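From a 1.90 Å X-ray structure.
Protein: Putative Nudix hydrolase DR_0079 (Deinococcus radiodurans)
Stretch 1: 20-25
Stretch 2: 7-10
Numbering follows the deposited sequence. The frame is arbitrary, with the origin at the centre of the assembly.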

# COMPACT_ATOMS: atom_id res chain seq x y z
N GLY A 20 -16.41 15.11 3.88
CA GLY A 20 -15.82 16.34 3.37
C GLY A 20 -14.59 16.05 2.53
O GLY A 20 -14.34 14.90 2.19
N GLN A 21 -13.82 17.09 2.21
CA GLN A 21 -12.59 16.95 1.43
C GLN A 21 -11.48 17.81 2.00
O GLN A 21 -11.72 18.74 2.78
CB GLN A 21 -12.82 17.38 -0.03
CG GLN A 21 -13.53 16.39 -0.92
CD GLN A 21 -15.02 16.30 -0.63
OE1 GLN A 21 -15.68 17.32 -0.42
NE2 GLN A 21 -15.55 15.08 -0.64
N ILE A 22 -10.24 17.50 1.62
CA ILE A 22 -9.10 18.25 2.10
C ILE A 22 -7.95 18.13 1.10
O ILE A 22 -7.81 17.12 0.42
CB ILE A 22 -8.65 17.74 3.49
CG1 ILE A 22 -7.54 18.63 4.05
CG2 ILE A 22 -8.14 16.30 3.38
CD1 ILE A 22 -7.14 18.28 5.45
N LEU A 23 -7.15 19.19 1.01
CA LEU A 23 -6.00 19.19 0.13
C LEU A 23 -4.90 18.35 0.76
O LEU A 23 -4.65 18.42 1.96
CB LEU A 23 -5.50 20.61 -0.10
CG LEU A 23 -6.40 21.52 -0.95
CD1 LEU A 23 -5.87 22.94 -0.92
CD2 LEU A 23 -6.45 20.99 -2.38
N ARG A 24 -4.26 17.54 -0.08
CA ARG A 24 -3.18 16.66 0.34
C ARG A 24 -2.06 17.41 1.08
O ARG A 24 -1.43 16.86 1.99
CB ARG A 24 -2.60 15.97 -0.90
CG ARG A 24 -1.28 15.24 -0.68
CD ARG A 24 -1.47 13.97 0.11
NE ARG A 24 -0.21 13.26 0.31
CZ ARG A 24 0.75 13.66 1.14
NH1 ARG A 24 0.59 14.77 1.86
NH2 ARG A 24 1.86 12.95 1.27
N THR A 25 -1.82 18.65 0.68
CA THR A 25 -0.76 19.46 1.30
C THR A 25 -1.25 20.37 2.42
O THR A 25 -0.48 21.18 2.94
CB THR A 25 -0.05 20.32 0.24
OG1 THR A 25 -1.00 21.15 -0.43
CG2 THR A 25 0.66 19.44 -0.78
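Stretch 2 7-10: ERLD

A side-chain hydrogen bond reinforces one end of this antiparallel pairing: Gln21 NE2 donates to Asp10 OD2 at 2.8 Å, nearly straight at 173°, between directly paired residues. Stretch 2 (Glu7 to Asp10) runs against stretch 1 as an extended strand over residues 8-10, its N-to-C direction at 147° to that of strand 20-23, with the axes approaching to 4.5 Å. Ile22 and Leu9 form the hydrogen-bonded pair, CA to CA 5.3 Å: Leu9 N donates to Ile22 O at 2.7 Å, and Ile22 N to Leu9 O at 2.8 Å. The flanking pairs, Gln21 with Asp10 (CA to CA 4.4 Å) and Leu23 with Arg8 (4.5 Å, CA to CA), have no backbone hydrogen bonds between them and lie closer. Past the end of strand 20-23, Arg24 N still donates to Glu7 O at 2.7 Å, extending the ladder. Side chains alternate: Gln21, Leu23, Arg8 and Asp10 share one face, Ile22 and Leu9 the other. On the first, Leu23 CD2 lies 3.9 Å from Arg8 NE, at the guanidinium edge; on the second, Ile22 CG2 meets Leu9 CB at 4.3 Å. Beyond the strand, Arg24 CD lies 3.9 Å from Leu9 CD1. Water 1 donates to Glu7 O at 3.1 Å and hydrogen-bonds Thr25 OG1 at 3.2 Å, bridging the stretches.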

# COMPACT_ATOMS: atom_id res chain seq x y z
N GLU A 7 -4.72 16.04 -6.07
CA GLU A 7 -4.21 16.74 -4.86
C GLU A 7 -5.28 16.90 -3.78
O GLU A 7 -4.99 17.35 -2.67
CB GLU A 7 -3.64 18.11 -5.24
CG GLU A 7 -4.57 18.96 -6.08
CD GLU A 7 -3.99 20.34 -6.37
OE1 GLU A 7 -4.58 21.08 -7.18
OE2 GLU A 7 -2.94 20.68 -5.77
N ARG A 8 -6.52 16.53 -4.10
CA ARG A 8 -7.62 16.63 -3.14
C ARG A 8 -8.01 15.23 -2.65
O ARG A 8 -8.11 14.30 -3.45
CB ARG A 8 -8.83 17.31 -3.78
CG ARG A 8 -9.90 17.71 -2.79
CD ARG A 8 -10.79 18.79 -3.37
NE ARG A 8 -10.01 19.97 -3.74
CZ ARG A 8 -10.53 21.09 -4.23
NH1 ARG A 8 -11.84 21.19 -4.42
NH2 ARG A 8 -9.74 22.11 -4.55
N LEU A 9 -8.23 15.11 -1.35
CA LEU A 9 -8.59 13.83 -0.75
C LEU A 9 -9.94 13.90 -0.05
O LEU A 9 -10.37 14.98 0.38
CB LEU A 9 -7.53 13.41 0.28
CG LEU A 9 -6.07 13.50 -0.18
CD1 LEU A 9 -5.15 13.16 0.98
CD2 LEU A 9 -5.86 12.57 -1.35
N ASP A 10 -10.61 12.76 0.05
CA ASP A 10 -11.90 12.70 0.74
C ASP A 10 -11.63 12.55 2.24
O ASP A 10 -10.69 11.87 2.63
CB ASP A 10 -12.71 11.49 0.25
CG ASP A 10 -13.50 11.77 -1.02
OD1 ASP A 10 -13.82 10.80 -1.74
OD2 ASP A 10 -13.82 12.95 -1.28
O HOH W 1 -2.53 19.31 -2.51